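Local coordinates for chemotaxis protein motB (Helicobacter pylori, PDB 3CYP), which forms, with MotA, the stator of the flagellar motor and probably fastens it to the cell wall through this C-terminal, OmpA-like peptidoglycan-binding domain, at the interface of chains A and B. Residues are numbered along the deposited sequence; one frame, centred on the assembly and turned at random. Chains: chain A/B, Chemotaxis protein motB.

Contact 1 and contact 2 are neighbouring parts of one two-fold interface between two MotB C-terminal domains, with the centres of their C-alpha atoms about 6 Å apart. They share A:Pro80 and B:Tyr67, and both draw on helix 58-75 of each chain. Contact 1 lies near the two-fold axis, where methionines meet aromatic rings; contact 2 lies to one side, where the end of the helix and the 3-10 helix 80-82 of chain A face helix 58-75 of chain B. Together with their symmetry twins they make up a mostly apolar part of the interface, consistent with two MotB subunits per stator.

Contact 1: the interface of chains A and B. Residues chain A 67, 70, 80, 83, 85; chain B 67, 70, 85.
With CG anti to the backbone N (chi1 -170°) and the chain bent only at its last torsion (chi3 72°), A:Met70 reaches over the interface and turns its methyl group towards the aromatic rings of chain B; B:Met70 has nearly the same shape. The two methyl carbons, A:Met70 CE and B:Met70 CE, meet at 4.0 Å beside the two-fold axis. A:Met70 CE also lies 3.7 Å from B:Phe85 CE1, and its sulfur sits in the plane of that ring, at the edge. The two-fold related contact sets B:Met70 CE 3.9 Å from A:Phe85 CE1; the same methyl lies alongside A:Tyr67, the two side chains sliding past each other in opposite directions. B:Phe85, with CG between its backbone N and carbonyl carbon (chi1 77°), pushes the far end of its ring into chain A. There B:Phe85 CZ lies 3.4 Å from the carbonyl oxygen A:Leu83 O and equally near A:Pro80 O, the latter at the ring edge in plane. B:Tyr67 CB, from the same chain, packs over the centre of one face, and water 1 sits over the centre of the opposite face. That water links the main chains, 2.8 Å from A:Leu83 O and 2.6 Å from B:Phe85 O. The two thioethers thus pack among the partner's aromatic rings, a mainly apolar centre with a water-mediated main-chain link at its side, which joins the two domains and probably helps pair the MotB subunits of the stator.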
loop_
_atom_site.group_PDB
_atom_site.type_symbol
_atom_site.label_atom_id
_atom_site.label_comp_id
_atom_site.label_asym_id
_atom_site.label_seq_id
_atom_site.Cartn_x
_atom_site.Cartn_y
_atom_site.Cartn_z
ATOM N N TYR A 67 1.185 0.137 7.418
ATOM C CA TYR A 67 0.911 1.236 6.488
ATOM C C TYR A 67 1.684 2.494 6.860
ATOM O O TYR A 67 2.315 3.127 6.008
ATOM C CB TYR A 67 -0.576 1.567 6.467
ATOM C CG TYR A 67 -0.941 2.813 5.719
ATOM C CD1 TYR A 67 -0.711 2.942 4.358
ATOM C CD2 TYR A 67 -1.444 3.908 6.407
ATOM C CE1 TYR A 67 -1.054 4.092 3.669
ATOM C CE2 TYR A 67 -1.776 5.064 5.750
ATOM C CZ TYR A 67 -1.566 5.164 4.367
ATOM O OH TYR A 67 -1.914 6.321 3.677
ATOM N N MET A 70 5.315 2.079 5.909
ATOM C CA MET A 70 5.418 2.156 4.458
ATOM C C MET A 70 5.375 3.612 3.991
ATOM O O MET A 70 6.109 3.982 3.101
ATOM C CB MET A 70 4.298 1.376 3.784
ATOM C CG MET A 70 4.499 1.227 2.259
ATOM S SD MET A 70 3.167 0.382 1.450
ATOM C CE MET A 70 1.858 1.650 1.542
ATOM N N PRO A 80 7.214 3.966 -4.459
ATOM C CA PRO A 80 6.011 3.161 -4.157
ATOM C C PRO A 80 5.892 1.856 -4.958
ATOM O O PRO A 80 5.335 0.865 -4.478
ATOM C CB PRO A 80 4.851 4.134 -4.476
ATOM C CG PRO A 80 5.416 5.461 -4.397
ATOM C CD PRO A 80 6.871 5.371 -4.763
ATOM N N LEU A 83 7.024 -1.126 -3.094
ATOM C CA LEU A 83 6.466 -1.340 -1.774
ATOM C C LEU A 83 5.061 -1.935 -1.728
ATOM O O LEU A 83 4.237 -1.730 -2.628
ATOM C CB LEU A 83 6.450 -0.031 -1.031
ATOM C CG LEU A 83 7.770 0.395 -0.429
ATOM C CD1 LEU A 83 7.701 1.858 -0.059
ATOM C CD2 LEU A 83 8.216 -0.440 0.778
ATOM N N PHE A 85 2.277 -3.433 1.780
ATOM C CA PHE A 85 2.154 -3.662 3.233
ATOM C C PHE A 85 1.134 -4.774 3.497
ATOM O O PHE A 85 0.192 -5.003 2.702
ATOM C CB PHE A 85 1.823 -2.358 3.962
ATOM C CG PHE A 85 0.379 -1.959 3.873
ATOM C CD1 PHE A 85 -0.113 -1.340 2.729
ATOM C CD2 PHE A 85 -0.498 -2.188 4.906
ATOM C CE1 PHE A 85 -1.447 -0.940 2.628
ATOM C CE2 PHE A 85 -1.834 -1.818 4.798
ATOM C CZ PHE A 85 -2.312 -1.192 3.640
ATOM N N TYR B 67 -1.195 4.331 -5.236
ATOM C CA TYR B 67 -0.848 4.662 -3.855
ATOM C C TYR B 67 -1.576 5.935 -3.375
ATOM O O TYR B 67 -2.155 5.983 -2.301
ATOM C CB TYR B 67 0.673 4.799 -3.744
ATOM C CG TYR B 67 1.136 5.381 -2.426
ATOM C CD1 TYR B 67 0.888 4.715 -1.231
ATOM C CD2 TYR B 67 1.763 6.620 -2.361
ATOM C CE1 TYR B 67 1.271 5.258 0.006
ATOM C CE2 TYR B 67 2.175 7.162 -1.125
ATOM C CZ TYR B 67 1.936 6.455 0.044
ATOM O OH TYR B 67 2.334 6.937 1.293
ATOM N N MET B 70 -5.154 5.332 -2.846
ATOM C CA MET B 70 -5.280 4.552 -1.587
ATOM C C MET B 70 -5.158 5.441 -0.318
ATOM O O MET B 70 -5.938 5.289 0.649
ATOM C CB MET B 70 -4.272 3.399 -1.545
ATOM C CG MET B 70 -4.618 2.426 -0.470
ATOM S SD MET B 70 -3.286 1.205 -0.198
ATOM C CE MET B 70 -1.993 2.236 0.490
ATOM N N PHE B 85 -2.552 -1.709 -2.682
ATOM C CA PHE B 85 -2.411 -1.096 -4.014
ATOM C C PHE B 85 -1.487 -1.896 -4.902
ATOM O O PHE B 85 -0.569 -2.602 -4.405
ATOM C CB PHE B 85 -1.970 0.361 -3.931
ATOM C CG PHE B 85 -0.492 0.563 -3.630
ATOM C CD1 PHE B 85 -0.017 0.494 -2.311
ATOM C CD2 PHE B 85 0.419 0.799 -4.662
ATOM C CE1 PHE B 85 1.332 0.703 -2.033
ATOM C CE2 PHE B 85 1.778 0.989 -4.368
ATOM C CZ PHE B 85 2.216 0.932 -3.051
HETATM O O HOH W 1 1.547 -2.625 -2.865
#

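Contact 2: the interface of chains A and B. Residues chain A 74, 80-81; chain B 63-64, 67.
The side-chain amide nitrogen B:Asn64 ND2 rests against the ring carbon A:Pro80 CG at 3.5 Å, a van der Waals contact of the amide with the pyrrolidine ring. The two side chains run at an angle to each other, and A:Pro80 hides more surface here than A:Ile74 or A:Asn81. Beside it, the methyl of B:Ala63 points at the backbone of A:Asn81: B:Ala63 CB is 3.5 Å from A:Asn81 CA, and the small side chain probably helps the turn approach the partner helix closely. A:Asn81 hides little surface and meets the methyl chiefly through its backbone and CB. At the other end, A:Ile74 and B:Tyr67 approach from opposite directions. The delta-methyl A:Ile74 CD1 lies over a face of the B:Tyr67 phenol ring, 3.6 Å from its centroid and displaced towards the rim, in a CH-pi contact whose nearest ring atom is B:Tyr67 CZ at 3.4 Å. An extended outer branch (chi2 163°) carries this methyl out to the ring, while A:Ile74 CG2 touches B:Tyr67 CE2 of the same ring at 4.0 Å. Isoleucine and proline thus present two blunt apolar surfaces to successive parts of one helix. In the fold, A:Ile74 lies near the end of helix 58-75, and A:Pro80 and A:Asn81 open the 3-10 helix 80-82 that leads into strand 83-87; opposite them B:Ala63, B:Asn64 and B:Tyr67 belong to helix 58-75 of chain B and face chain A, and this helix runs in roughly the opposite sense to its counterpart.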
loop_
_atom_site.group_PDB
_atom_site.type_symbol
_atom_site.label_atom_id
_atom_site.label_comp_id
_atom_site.label_asym_id
_atom_site.label_seq_id
_atom_site.Cartn_x
_atom_site.Cartn_y
_atom_site.Cartn_z
ATOM N N ILE A 74 8.253 5.863 1.966
ATOM C CA ILE A 74 7.986 6.586 0.735
ATOM C C ILE A 74 8.347 8.072 0.891
ATOM O O ILE A 74 8.963 8.653 -0.004
ATOM C CB ILE A 74 6.516 6.402 0.289
ATOM C CG1 ILE A 74 6.289 4.960 -0.205
ATOM C CG2 ILE A 74 6.150 7.378 -0.778
ATOM C CD1 ILE A 74 4.781 4.547 -0.279
ATOM N N PRO A 80 7.214 3.966 -4.459
ATOM C CA PRO A 80 6.011 3.161 -4.157
ATOM C C PRO A 80 5.892 1.856 -4.958
ATOM O O PRO A 80 5.335 0.865 -4.478
ATOM C CB PRO A 80 4.851 4.134 -4.476
ATOM C CG PRO A 80 5.416 5.461 -4.397
ATOM C CD PRO A 80 6.871 5.371 -4.763
ATOM N N ASN A 81 6.425 1.825 -6.187
ATOM C CA ASN A 81 6.332 0.616 -6.983
ATOM C C ASN A 81 7.014 -0.567 -6.311
ATOM O O ASN A 81 6.581 -1.707 -6.520
ATOM C CB ASN A 81 6.914 0.794 -8.385
ATOM C CG ASN A 81 6.605 -0.393 -9.285
ATOM O OD1 ASN A 81 5.455 -0.794 -9.437
ATOM N ND2 ASN A 81 7.667 -1.023 -9.825
ATOM N N ALA B 63 2.114 3.082 -10.022
ATOM C CA ALA B 63 2.187 2.880 -8.553
ATOM C C ALA B 63 1.843 4.115 -7.758
ATOM O O ALA B 63 1.112 4.045 -6.736
ATOM C CB ALA B 63 3.583 2.411 -8.152
ATOM N N ASN B 64 2.360 5.275 -8.163
ATOM C CA ASN B 64 2.071 6.504 -7.420
ATOM C C ASN B 64 0.604 6.871 -7.578
ATOM O O ASN B 64 -0.030 7.319 -6.631
ATOM C CB ASN B 64 2.987 7.688 -7.794
ATOM C CG ASN B 64 3.229 8.622 -6.622
ATOM O OD1 ASN B 64 3.322 9.841 -6.785
ATOM N ND2 ASN B 64 3.326 8.061 -5.432
ATOM N N TYR B 67 -1.195 4.331 -5.236
ATOM C CA TYR B 67 -0.848 4.662 -3.855
ATOM C C TYR B 67 -1.576 5.935 -3.375
ATOM O O TYR B 67 -2.155 5.983 -2.301
ATOM C CB TYR B 67 0.673 4.799 -3.744
ATOM C CG TYR B 67 1.136 5.381 -2.426
ATOM C CD1 TYR B 67 0.888 4.715 -1.231
ATOM C CD2 TYR B 67 1.763 6.620 -2.361
ATOM C CE1 TYR B 67 1.271 5.258 0.006
ATOM C CE2 TYR B 67 2.175 7.162 -1.125
ATOM C CZ TYR B 67 1.936 6.455 0.044
ATOM O OH TYR B 67 2.334 6.937 1.293
#